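Local structure of SLH domain-containing protein (Pseudoflavonifractor capillosus, 4OJU) at residues A[87-92]-A[108-114]; A[102-106]-A[126-130]; A[93-97]-A[114-120]; A[54-58]-A[73-78]. The protein is of unknown function, but this portion is a BspA-type leucine-rich repeat domain that probably mediates protein binding and carries magnesium sites in a longer SLH-domain protein. One frame throughout, in Å; residues are numbered along the deposited sequence.

Contact 1: A[87-92]-A[108-114]; sequences YCNSLS and FASCDAL. With MG (magnesium ion), chain H.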
loop_
_atom_site.group_PDB
_atom_site.type_symbol
_atom_site.label_atom_id
_atom_site.label_comp_id
_atom_site.label_asym_id
_atom_site.label_seq_id
_atom_site.Cartn_x
_atom_site.Cartn_y
_atom_site.Cartn_z
ATOM N N TYR A 87 -5.260 0.162 14.010
ATOM C CA TYR A 87 -4.630 -1.010 14.627
ATOM C C TYR A 87 -5.643 -1.875 15.390
ATOM O O TYR A 87 -5.277 -2.562 16.345
ATOM C CB TYR A 87 -3.427 -0.607 15.520
ATOM C CG TYR A 87 -2.479 0.329 14.803
ATOM C CD1 TYR A 87 -1.648 -0.132 13.784
ATOM C CD2 TYR A 87 -2.451 1.687 15.101
ATOM C CE1 TYR A 87 -0.825 0.739 13.069
ATOM C CE2 TYR A 87 -1.612 2.563 14.410
ATOM C CZ TYR A 87 -0.815 2.088 13.383
ATOM O OH TYR A 87 0.012 2.947 12.705
ATOM N N CYS A 88 -6.896 -1.888 14.912
ATOM C CA CYS A 88 -7.976 -2.719 15.479
ATOM C C CYS A 88 -7.999 -4.006 14.678
ATOM O O CYS A 88 -8.689 -4.123 13.674
ATOM C CB CYS A 88 -9.314 -1.990 15.456
ATOM S SG CYS A 88 -9.416 -0.634 16.649
ATOM N N ASN A 89 -7.196 -4.958 15.117
ATOM C CA ASN A 89 -6.966 -6.150 14.338
ATOM C C ASN A 89 -8.088 -7.162 14.342
ATOM O O ASN A 89 -8.032 -8.082 13.528
ATOM C CB ASN A 89 -5.626 -6.776 14.674
ATOM C CG ASN A 89 -4.514 -6.093 13.887
ATOM O OD1 ASN A 89 -4.715 -5.477 12.795
ATOM N ND2 ASN A 89 -3.319 -6.159 14.440
ATOM N N SER A 90 -9.161 -6.939 15.116
ATOM C CA SER A 90 -10.308 -7.847 15.051
ATOM C C SER A 90 -11.498 -7.151 14.400
ATOM O O SER A 90 -12.540 -7.762 14.246
ATOM C CB SER A 90 -10.691 -8.353 16.439
ATOM O OG SER A 90 -9.597 -9.034 17.017
ATOM N N LEU A 91 -11.346 -5.895 13.993
ATOM C CA LEU A 91 -12.450 -5.119 13.431
ATOM C C LEU A 91 -12.771 -5.578 12.010
ATOM O O LEU A 91 -11.941 -5.430 11.109
ATOM C CB LEU A 91 -12.138 -3.610 13.489
ATOM C CG LEU A 91 -13.216 -2.639 12.974
ATOM C CD1 LEU A 91 -14.560 -2.819 13.709
ATOM C CD2 LEU A 91 -12.746 -1.205 13.087
ATOM N N SER A 92 -13.978 -6.144 11.810
ATOM C CA SER A 92 -14.351 -6.609 10.473
ATOM C C SER A 92 -15.652 -5.988 9.973
ATOM O O SER A 92 -15.949 -6.093 8.786
ATOM C CB SER A 92 -14.480 -8.130 10.458
ATOM O OG SER A 92 -15.469 -8.567 11.375
ATOM N N PHE A 108 -9.039 4.176 9.595
ATOM C CA PHE A 108 -9.194 2.715 9.633
ATOM C C PHE A 108 -7.876 2.081 9.198
ATOM O O PHE A 108 -7.862 1.101 8.448
ATOM C CB PHE A 108 -10.376 2.264 8.728
ATOM C CG PHE A 108 -11.710 2.756 9.233
ATOM C CD1 PHE A 108 -12.389 2.067 10.232
ATOM C CD2 PHE A 108 -12.264 3.935 8.744
ATOM C CE1 PHE A 108 -13.616 2.534 10.712
ATOM C CE2 PHE A 108 -13.486 4.411 9.239
ATOM C CZ PHE A 108 -14.136 3.721 10.237
ATOM N N ALA A 109 -6.759 2.655 9.648
ATOM C CA ALA A 109 -5.434 2.186 9.244
ATOM C C ALA A 109 -5.002 0.916 9.954
ATOM O O ALA A 109 -5.304 0.723 11.133
ATOM C CB ALA A 109 -4.395 3.271 9.484
ATOM N N SER A 110 -4.261 0.056 9.236
ATOM C CA SER A 110 -3.717 -1.203 9.770
ATOM C C SER A 110 -4.780 -2.046 10.548
ATOM O O SER A 110 -4.526 -2.502 11.672
ATOM C CB SER A 110 -2.511 -0.893 10.664
ATOM O OG SER A 110 -1.839 -2.046 11.141
ATOM N N CYS A 111 -5.977 -2.200 9.949
ATOM C CA CYS A 111 -7.100 -3.018 10.437
ATOM C C CYS A 111 -7.115 -4.222 9.528
ATOM O O CYS A 111 -7.803 -4.228 8.507
ATOM C CB CYS A 111 -8.418 -2.239 10.374
ATOM S SG CYS A 111 -8.549 -0.917 11.593
ATOM N N ASP A 112 -6.337 -5.220 9.869
ATOM C CA ASP A 112 -6.073 -6.347 8.982
ATOM C C ASP A 112 -7.242 -7.310 8.789
ATOM O O ASP A 112 -7.201 -8.065 7.823
ATOM C CB ASP A 112 -4.803 -7.086 9.434
ATOM C CG ASP A 112 -3.554 -6.206 9.417
ATOM O OD1 ASP A 112 -3.560 -5.155 8.704
ATOM O OD2 ASP A 112 -2.552 -6.595 10.049
ATOM N N ALA A 113 -8.293 -7.244 9.627
ATOM C CA ALA A 113 -9.471 -8.101 9.441
ATOM C C ALA A 113 -10.580 -7.345 8.666
ATOM O O ALA A 113 -11.634 -7.916 8.398
ATOM C CB ALA A 113 -9.991 -8.578 10.790
ATOM N N LEU A 114 -10.347 -6.073 8.325
ATOM C CA LEU A 114 -11.339 -5.254 7.608
ATOM C C LEU A 114 -11.222 -5.503 6.101
ATOM O O LEU A 114 -10.216 -5.130 5.485
ATOM C CB LEU A 114 -11.164 -3.773 7.972
ATOM C CG LEU A 114 -12.289 -2.795 7.504
ATOM C CD1 LEU A 114 -13.679 -3.185 8.047
ATOM C CD2 LEU A 114 -11.955 -1.375 7.900
HETATM MG MG MG H . -0.508 -5.761 10.253
HETATM O O HOH W 1 -9.342 -5.281 11.401
HETATM O O HOH W 2 -0.936 -5.505 12.224
HETATM O O HOH W 3 -1.052 -3.925 9.461
HETATM O O HOH W 4 0.287 -7.745 10.982
HETATM O O HOH W 5 0.278 -6.398 8.322
#
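A magnesium ion sits at the edge of this pair of turns, held by Asp112 OD2 at 2.2 Å and by four waters, with Glu105 of the second subunit as the remaining protein ligand, so the metal joins two copies of the protein. One of its waters, water 3, also donates to Asp112 OD1 (2.9 Å) and is hydrogen-bonded to Ser110 OG (2.6 Å). Asn89 ND2 donates weakly to water 2 (3.3 Å). Behind the metal, two type I turns, Cys88 to Leu91 and Cys111 to Leu114, repeat one another in successive coils of the leucine-rich repeat. Like positions meet: Cys88 CB lies 4.1 Å from Cys111 SG, and Asn89 OD1 takes a weak hydrogen bond from Asp112 N (3.4 Å). Tyr87 N bonds Ala109 O more firmly (2.9 Å). Water 1 donates to Cys88 O and Leu91 O (both 2.6 Å) and accepts from Ala113 N at 2.8 Å, so it bridges the turns; Leu91 O and Leu114 N, 3.3 Å apart, are too badly angled to bond. Leu91 CD2 lies at the edge of the Phe108 ring, 4.4 Å from Phe108 CD1. The hydroxyl of Tyr87 meets that of Tyr87 in the second subunit. These turns lead into strands 93-95 and 116-119; Phe108 and Leu114 both lean on Val94 of the former, while the Phe108 ring meets Phe85 one coil back, planes about 5° apart.

Contact 2: A[102-106]-A[126-130]; sequences YINEL and MDNPF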
loop_
_atom_site.group_PDB
_atom_site.type_symbol
_atom_site.label_atom_id
_atom_site.label_comp_id
_atom_site.label_asym_id
_atom_site.label_seq_id
_atom_site.Cartn_x
_atom_site.Cartn_y
_atom_site.Cartn_z
ATOM N N TYR A 102 -16.744 13.627 6.739
ATOM C CA TYR A 102 -15.298 13.485 6.679
ATOM C C TYR A 102 -14.765 12.243 7.350
ATOM O O TYR A 102 -15.161 11.915 8.457
ATOM C CB TYR A 102 -14.634 14.683 7.381
ATOM C CG TYR A 102 -15.025 16.016 6.812
ATOM C CD1 TYR A 102 -14.589 16.410 5.551
ATOM C CD2 TYR A 102 -15.836 16.893 7.531
ATOM C CE1 TYR A 102 -14.962 17.638 5.011
ATOM C CE2 TYR A 102 -16.177 18.144 7.019
ATOM C CZ TYR A 102 -15.758 18.502 5.749
ATOM O OH TYR A 102 -16.137 19.716 5.219
ATOM N N ILE A 103 -13.808 11.595 6.702
ATOM C CA ILE A 103 -13.059 10.473 7.255
ATOM C C ILE A 103 -11.617 10.928 7.229
ATOM O O ILE A 103 -11.044 11.099 6.141
ATOM C CB ILE A 103 -13.290 9.111 6.563
ATOM C CG1 ILE A 103 -14.817 8.804 6.443
ATOM C CG2 ILE A 103 -12.545 8.014 7.385
ATOM C CD1 ILE A 103 -15.195 7.448 5.687
ATOM N N ASN A 104 -11.065 11.226 8.415
ATOM C CA ASN A 104 -9.718 11.777 8.532
ATOM C C ASN A 104 -8.658 10.743 8.319
ATOM O O ASN A 104 -8.924 9.547 8.259
ATOM C CB ASN A 104 -9.509 12.481 9.864
ATOM C CG ASN A 104 -10.112 13.856 9.845
ATOM O OD1 ASN A 104 -9.505 14.816 9.391
ATOM N ND2 ASN A 104 -11.348 13.964 10.228
ATOM N N GLU A 105 -7.428 11.225 8.197
ATOM C CA GLU A 105 -6.283 10.420 7.852
ATOM C C GLU A 105 -6.139 9.182 8.743
ATOM O O GLU A 105 -6.241 9.256 9.973
ATOM C CB GLU A 105 -5.019 11.291 7.851
ATOM C CG GLU A 105 -3.970 11.028 8.911
ATOM C CD GLU A 105 -2.790 11.983 8.877
ATOM O OE1 GLU A 105 -2.561 12.633 7.831
ATOM O OE2 GLU A 105 -2.095 12.088 9.907
ATOM N N LEU A 106 -5.925 8.033 8.095
ATOM C CA LEU A 106 -5.621 6.772 8.745
ATOM C C LEU A 106 -6.694 6.322 9.765
ATOM O O LEU A 106 -6.383 5.543 10.673
ATOM C CB LEU A 106 -4.246 6.900 9.438
ATOM C CG LEU A 106 -3.057 7.328 8.578
ATOM C CD1 LEU A 106 -1.833 7.630 9.458
ATOM C CD2 LEU A 106 -2.727 6.248 7.597
HETATM N N MSE A 126 -12.243 12.011 2.015
HETATM C CA MSE A 126 -11.495 10.970 2.731
HETATM C C MSE A 126 -10.007 11.207 2.584
HETATM O O MSE A 126 -9.543 11.296 1.449
HETATM C CB MSE A 126 -11.828 9.565 2.183
HETATM C CG MSE A 126 -13.290 9.168 2.359
HETATM SE SE MSE A 126 -13.523 7.305 1.815
HETATM C CE MSE A 126 -12.709 7.265 0.044
ATOM N N ASP A 127 -9.269 11.335 3.714
ATOM C CA ASP A 127 -7.788 11.442 3.751
ATOM C C ASP A 127 -7.262 10.035 4.057
ATOM O O ASP A 127 -7.536 9.565 5.151
ATOM C CB ASP A 127 -7.356 12.458 4.833
ATOM C CG ASP A 127 -7.987 13.835 4.714
ATOM O OD1 ASP A 127 -8.607 14.112 3.688
ATOM O OD2 ASP A 127 -7.873 14.622 5.668
ATOM N N ASN A 128 -6.623 9.312 3.076
ATOM C CA ASN A 128 -6.199 7.876 3.130
ATOM C C ASN A 128 -6.500 7.188 4.487
ATOM O O ASN A 128 -5.631 7.044 5.349
ATOM C CB ASN A 128 -4.749 7.634 2.723
ATOM C CG ASN A 128 -4.456 6.163 2.456
ATOM O OD1 ASN A 128 -5.312 5.266 2.600
ATOM N ND2 ASN A 128 -3.259 5.876 2.030
ATOM N N PRO A 129 -7.764 6.771 4.687
ATOM C CA PRO A 129 -8.133 6.163 5.975
ATOM C C PRO A 129 -7.756 4.691 6.080
ATOM O O PRO A 129 -7.840 4.147 7.161
ATOM C CB PRO A 129 -9.673 6.297 5.992
ATOM C CG PRO A 129 -10.010 7.259 4.815
ATOM C CD PRO A 129 -8.953 6.930 3.822
ATOM N N PHE A 130 -7.420 4.030 4.973
ATOM C CA PHE A 130 -7.240 2.576 4.954
ATOM C C PHE A 130 -5.796 2.109 4.767
ATOM O O PHE A 130 -5.568 0.908 4.573
ATOM C CB PHE A 130 -8.125 2.015 3.837
ATOM C CG PHE A 130 -9.514 2.643 3.845
ATOM C CD1 PHE A 130 -10.390 2.424 4.903
ATOM C CD2 PHE A 130 -9.958 3.406 2.769
ATOM C CE1 PHE A 130 -11.663 3.003 4.913
ATOM C CE2 PHE A 130 -11.229 3.981 2.779
ATOM C CZ PHE A 130 -12.067 3.781 3.856
HETATM O O HOH W 6 -7.258 14.094 8.003
#
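Side chains here sort into an apolar set facing the solenoid interior and a polar set that shares a water and also finds partners elsewhere. Ile103 (m, t) is the main apolar piece: its CD1 comes to 4.2 Å from CG of Met126, a selenomethionine, and its CG2 packs 3.6 Å from Pro129 CB. Met126, m at chi1, sends its selenium end off toward Ile119. On the polar side, Asn104 and Asp127 are both m at chi1, and Asn104 OD1 (2.7 Å) and Asp127 OD2 (2.5 Å) accept from the same water 6, itself an acceptor for Glu105 N at 2.9 Å. Asn104 ND2 binds Ile80 O, and Asp127 OD1 is taken by Thr138 of the third subunit. Glu105 has an off-rotamer chi1 of 113°; its carboxylate leads away from this contact to a salt bridge with Arg82 through OE2, the atom that in the second subunit's Glu105 binds the magnesium held by Asp112 of this chain. The backbones pair as short parallel strands of consecutive repeats, with Asp127 N to Ile103 O at 3.0 Å. Beyond the strands Leu106 N bonds Asn128 O (2.9 Å). Strand 102-103 is flanked by strand 79-80 one coil earlier and by 125-127 one coil later, and Met126 and Asp127 continue the sheet as an antiparallel ladder into the third subunit.

Contact 3: A[93-97]-A[114-120]; sequences DVKLS and LKEITIP. With EDO (1,2-ethanediol), chain F.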
loop_
_atom_site.group_PDB
_atom_site.type_symbol
_atom_site.label_atom_id
_atom_site.label_comp_id
_atom_site.label_asym_id
_atom_site.label_seq_id
_atom_site.Cartn_x
_atom_site.Cartn_y
_atom_site.Cartn_z
ATOM N N ASP A 93 -16.445 -5.369 10.862
ATOM C CA ASP A 93 -17.760 -4.862 10.463
ATOM C C ASP A 93 -17.933 -3.421 10.896
ATOM O O ASP A 93 -18.032 -3.132 12.084
ATOM C CB ASP A 93 -18.858 -5.764 11.070
ATOM C CG ASP A 93 -20.308 -5.418 10.747
ATOM O OD1 ASP A 93 -20.547 -4.715 9.731
ATOM O OD2 ASP A 93 -21.208 -5.897 11.477
ATOM N N VAL A 94 -17.960 -2.521 9.924
ATOM C CA VAL A 94 -18.088 -1.097 10.190
ATOM C C VAL A 94 -19.389 -0.601 9.563
ATOM O O VAL A 94 -19.564 -0.715 8.349
ATOM C CB VAL A 94 -16.850 -0.296 9.690
ATOM C CG1 VAL A 94 -17.034 1.199 9.933
ATOM C CG2 VAL A 94 -15.567 -0.782 10.357
ATOM N N LYS A 95 -20.302 -0.075 10.392
ATOM C CA LYS A 95 -21.524 0.542 9.892
ATOM C C LYS A 95 -21.357 2.055 10.048
ATOM O O LYS A 95 -21.291 2.567 11.177
ATOM C CB LYS A 95 -22.772 0.007 10.598
ATOM C CG LYS A 95 -24.093 0.684 10.172
ATOM C CD LYS A 95 -24.474 0.471 8.699
ATOM N N LEU A 96 -21.332 2.715 8.900
ATOM C CA LEU A 96 -21.310 4.149 8.779
ATOM C C LEU A 96 -22.718 4.549 8.405
ATOM O O LEU A 96 -23.454 3.777 7.766
ATOM C CB LEU A 96 -20.259 4.639 7.771
ATOM C CG LEU A 96 -18.805 4.172 7.973
ATOM C CD1 LEU A 96 -17.903 4.707 6.871
ATOM C CD2 LEU A 96 -18.262 4.629 9.316
ATOM N N SER A 97 -23.135 5.706 8.878
ATOM C CA SER A 97 -24.487 6.169 8.676
ATOM C C SER A 97 -24.505 7.421 7.839
ATOM O O SER A 97 -23.546 8.191 7.824
ATOM C CB SER A 97 -25.161 6.426 10.025
ATOM O OG SER A 97 -25.297 5.242 10.798
ATOM N N LEU A 114 -10.347 -6.073 8.325
ATOM C CA LEU A 114 -11.339 -5.254 7.608
ATOM C C LEU A 114 -11.222 -5.503 6.101
ATOM O O LEU A 114 -10.216 -5.130 5.485
ATOM C CB LEU A 114 -11.164 -3.773 7.972
ATOM C CG LEU A 114 -12.289 -2.795 7.504
ATOM C CD1 LEU A 114 -13.679 -3.185 8.047
ATOM C CD2 LEU A 114 -11.955 -1.375 7.900
ATOM N N LYS A 115 -12.200 -6.212 5.525
ATOM C CA LYS A 115 -12.138 -6.605 4.099
ATOM C C LYS A 115 -12.958 -5.702 3.173
ATOM O O LYS A 115 -12.689 -5.632 1.970
ATOM C CB LYS A 115 -12.637 -8.050 3.930
ATOM C CG LYS A 115 -11.803 -9.083 4.680
ATOM C CD LYS A 115 -12.335 -10.480 4.407
ATOM C CE LYS A 115 -11.730 -11.513 5.319
ATOM N NZ LYS A 115 -12.027 -12.889 4.850
ATOM N N GLU A 116 -13.966 -5.035 3.731
ATOM C CA GLU A 116 -14.842 -4.166 2.960
ATOM C C GLU A 116 -15.358 -3.047 3.831
ATOM O O GLU A 116 -15.409 -3.171 5.053
ATOM C CB GLU A 116 -16.026 -4.968 2.349
ATOM C CG GLU A 116 -16.987 -5.569 3.364
ATOM C CD GLU A 116 -18.304 -6.047 2.787
ATOM O OE1 GLU A 116 -18.291 -7.006 1.981
ATOM O OE2 GLU A 116 -19.354 -5.478 3.163
ATOM N N ILE A 117 -15.787 -1.969 3.189
ATOM C CA ILE A 117 -16.427 -0.858 3.871
ATOM C C ILE A 117 -17.425 -0.227 2.892
ATOM O O ILE A 117 -17.206 -0.221 1.664
ATOM C CB ILE A 117 -15.391 0.149 4.461
ATOM C CG1 ILE A 117 -16.047 1.034 5.559
ATOM C CG2 ILE A 117 -14.678 0.981 3.358
ATOM C CD1 ILE A 117 -15.117 1.741 6.533
ATOM N N THR A 118 -18.540 0.250 3.439
ATOM C CA THR A 118 -19.559 0.950 2.667
ATOM C C THR A 118 -19.519 2.405 3.061
ATOM O O THR A 118 -19.689 2.727 4.226
ATOM C CB THR A 118 -20.933 0.318 2.848
ATOM O OG1 THR A 118 -20.841 -1.014 2.347
ATOM C CG2 THR A 118 -22.025 1.065 2.082
ATOM N N ILE A 119 -19.318 3.280 2.090
ATOM C CA ILE A 119 -19.231 4.715 2.317
ATOM C C ILE A 119 -20.592 5.347 2.076
ATOM O O ILE A 119 -21.139 5.243 0.980
ATOM C CB ILE A 119 -18.131 5.339 1.402
ATOM C CG1 ILE A 119 -16.750 4.670 1.568
ATOM C CG2 ILE A 119 -18.029 6.853 1.549
ATOM C CD1 ILE A 119 -16.085 4.669 2.990
ATOM N N PRO A 120 -21.125 6.066 3.078
ATOM C CA PRO A 120 -22.410 6.754 2.894
ATOM C C PRO A 120 -22.355 7.818 1.801
ATOM O O PRO A 120 -21.285 8.393 1.542
ATOM C CB PRO A 120 -22.635 7.415 4.254
ATOM C CG PRO A 120 -21.848 6.593 5.198
ATOM C CD PRO A 120 -20.615 6.257 4.451
HETATM C C1 EDO F . -12.895 -9.276 0.233
HETATM O O1 EDO F . -13.375 -7.990 -0.135
HETATM C C2 EDO F . -12.943 -10.215 -0.989
HETATM O O2 EDO F . -12.205 -9.640 -2.052
HETATM O O HOH W 7 -21.029 1.485 6.360
HETATM O O HOH W 8 -17.219 -3.310 7.097
#
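The apolar interior of the leucine-rich repeat solenoid passes through this contact, where strand 93-95 of one coil faces strand 116-119 of the next. Val94 points inward between two residues: its CG2 lies 3.8 Å from Leu114 CD1 and its CG1 3.9 Å from Ile117 CD1. Leu96 CD1 is 4.1 Å from Ile117 CD1 and 4.3 Å from Ile119 CD1, and Leu96 CB rests 3.6 Å from Pro120 CG. The proline ring also meets Ser97 O, at 3.5 Å from CG. In a solenoid of this kind successive strands normally line up as a parallel sheet, and the two segments do run within 7° of each other, yet no direct hydrogen bond joins them. The CA atoms of Val94 and Ile117 are 6.5 Å apart, and the gap between the backbones holds water. Water 8 accepts from Val94 N (3.0 Å) and donates to Glu116 O (2.7 Å); water 7 accepts from Leu96 N (2.8 Å), donates to Thr118 O (2.8 Å) and gives a weak bond to Val94 O. On the far sides the strands pair directly: Asp93 and Lys95 with Val71 of strand 70-72, Ile117 and Ile119 with Tyr140 of strand 138-141. Ser97 OG bonds Val73 O in the preceding coil, and Phe108 packs against Val94 from the core, while Ile103 reaches Leu96 and Ile119 from across the core.

Contact 4: A[54-58]-A[73-78]; sequences PVTVI and VPDSVI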
loop_
_atom_site.group_PDB
_atom_site.type_symbol
_atom_site.label_atom_id
_atom_site.label_comp_id
_atom_site.label_asym_id
_atom_site.label_seq_id
_atom_site.Cartn_x
_atom_site.Cartn_y
_atom_site.Cartn_z
ATOM N N PRO A 54 -25.596 15.925 20.905
ATOM C CA PRO A 54 -25.315 14.940 19.860
ATOM C C PRO A 54 -23.822 14.580 19.800
ATOM O O PRO A 54 -22.962 15.438 20.002
ATOM C CB PRO A 54 -25.775 15.650 18.580
ATOM C CG PRO A 54 -25.583 17.108 18.854
ATOM C CD PRO A 54 -25.868 17.271 20.336
ATOM N N VAL A 55 -23.522 13.315 19.518
ATOM C CA VAL A 55 -22.146 12.833 19.357
ATOM C C VAL A 55 -21.787 13.081 17.896
ATOM O O VAL A 55 -22.209 12.329 17.017
ATOM C CB VAL A 55 -22.020 11.347 19.772
ATOM C CG1 VAL A 55 -20.601 10.832 19.515
ATOM C CG2 VAL A 55 -22.437 11.157 21.239
ATOM N N THR A 56 -21.053 14.146 17.631
ATOM C CA THR A 56 -20.804 14.538 16.241
ATOM C C THR A 56 -19.420 14.147 15.724
ATOM O O THR A 56 -19.170 14.229 14.513
ATOM C CB THR A 56 -21.007 16.057 16.104
ATOM O OG1 THR A 56 -20.028 16.715 16.897
ATOM C CG2 THR A 56 -22.433 16.511 16.515
ATOM N N VAL A 57 -18.516 13.769 16.615
ATOM C CA VAL A 57 -17.137 13.429 16.215
ATOM C C VAL A 57 -16.651 12.195 16.958
ATOM O O VAL A 57 -16.869 12.070 18.171
ATOM C CB VAL A 57 -16.145 14.633 16.475
ATOM C CG1 VAL A 57 -14.688 14.286 16.119
ATOM C CG2 VAL A 57 -16.567 15.895 15.741
ATOM N N ILE A 58 -15.936 11.305 16.240
ATOM C CA ILE A 58 -15.176 10.219 16.838
ATOM C C ILE A 58 -13.767 10.781 16.912
ATOM O O ILE A 58 -13.163 11.056 15.872
ATOM C CB ILE A 58 -15.258 8.858 16.090
ATOM C CG1 ILE A 58 -16.725 8.407 15.812
ATOM C CG2 ILE A 58 -14.461 7.784 16.860
ATOM C CD1 ILE A 58 -17.706 8.402 17.062
ATOM N N VAL A 73 -21.300 3.553 13.839
ATOM C CA VAL A 73 -21.045 4.980 13.974
ATOM C C VAL A 73 -22.420 5.631 13.726
ATOM O O VAL A 73 -22.958 5.470 12.632
ATOM C CB VAL A 73 -19.938 5.450 13.006
ATOM C CG1 VAL A 73 -19.701 6.948 13.144
ATOM C CG2 VAL A 73 -18.644 4.670 13.238
ATOM N N PRO A 74 -23.066 6.227 14.747
ATOM C CA PRO A 74 -24.458 6.690 14.574
ATOM C C PRO A 74 -24.580 7.891 13.651
ATOM O O PRO A 74 -23.585 8.583 13.425
ATOM C CB PRO A 74 -24.890 7.021 16.000
ATOM C CG PRO A 74 -23.620 7.439 16.660
ATOM C CD PRO A 74 -22.592 6.474 16.119
ATOM N N ASP A 75 -25.835 8.136 13.148
ATOM C CA ASP A 75 -26.182 9.195 12.192
ATOM C C ASP A 75 -25.910 10.613 12.730
ATOM O O ASP A 75 -26.036 11.595 11.989
ATOM C CB ASP A 75 -27.652 9.061 11.732
ATOM C CG ASP A 75 -28.719 9.133 12.821
ATOM O OD1 ASP A 75 -28.438 9.712 13.899
ATOM O OD2 ASP A 75 -29.847 8.633 12.586
ATOM N N SER A 76 -25.532 10.733 14.002
ATOM C CA SER A 76 -25.207 12.038 14.586
ATOM C C SER A 76 -23.747 12.460 14.201
ATOM O O SER A 76 -23.407 13.638 14.246
ATOM C CB SER A 76 -25.348 11.968 16.101
ATOM O OG SER A 76 -24.473 10.964 16.595
ATOM N N VAL A 77 -22.900 11.498 13.825
ATOM C CA VAL A 77 -21.467 11.745 13.551
ATOM C C VAL A 77 -21.242 12.396 12.182
ATOM O O VAL A 77 -21.700 11.890 11.148
ATOM C CB VAL A 77 -20.654 10.430 13.710
ATOM C CG1 VAL A 77 -19.191 10.602 13.289
ATOM C CG2 VAL A 77 -20.732 9.911 15.151
ATOM N N ILE A 78 -20.490 13.508 12.197
ATOM C CA ILE A 78 -20.125 14.296 11.011
ATOM C C ILE A 78 -18.693 13.953 10.577
ATOM O O ILE A 78 -18.387 13.973 9.388
ATOM C CB ILE A 78 -20.272 15.816 11.327
ATOM C CG1 ILE A 78 -21.700 16.185 11.786
ATOM C CG2 ILE A 78 -19.797 16.727 10.170
ATOM C CD1 ILE A 78 -22.835 15.720 10.912
#
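Two successive coils of the leucine-rich repeat solenoid meet where strand 52-58 runs beside the type I turn from Pro74 to Val77. Thr56 O accepts from Ile78 N at 2.8 Å with an angle of 166°, and Val77 CA adds a CA-H...O contact to the same oxygen at 3.5 Å. One residue earlier Val55 O takes the hydroxyl of Ser76, with OG 2.7 Å away; chi1 of Ser76 is p, and its CA-to-CB bond points toward the strand. Ala43 O is a second acceptor for the same OG, so two carbonyls share one hydroxyl proton. Val77 N lies 3.4 Å from Val55 O, but at a poor angle, and it spends its proton inside the turn on Pro74 O at 3.0 Å. Ser76 O receives a CA-H...O contact from Thr56 CA at 3.4 Å. Further polar atoms find partners in neighbouring coils: Val73 O accepts from Ser97 OG, Asp75 O weakly from Asn99 ND2, and Ile58 and Val55 pair through their backbones with Ser79 and Ala43. The strand's other edge bonds to Ala24 and Leu26 of strand 24-29. On the core side, Ile58 sends its CD1 to within 3.9 Å of Val77 CG2.

In the fold
Contact 4 comes first along the chain and closes before the others open; contacts 1, 2 and 3 then interleave, each joining the same pair of neighbouring coils at a different place. Their centres lie 12 to 14 Å apart, and Phe108 ties them together, its ring touching Val94, Ile117 and Ile103. Contacts 2 and 4 both reach the mixed sheet, 16 Å apart, with a probable hydrogen bond from Tyr102 N to Ile78 O (3.1 Å); another, Val73 N to Lys95 O (2.8 Å), joins contacts 3 and 4. Contacts 1 and 4, 21 Å apart, do not touch. Together they stack successive coils into one continuous solenoid, with contacts 1 and 2, and Ile119 of contact 3, also meeting other subunits.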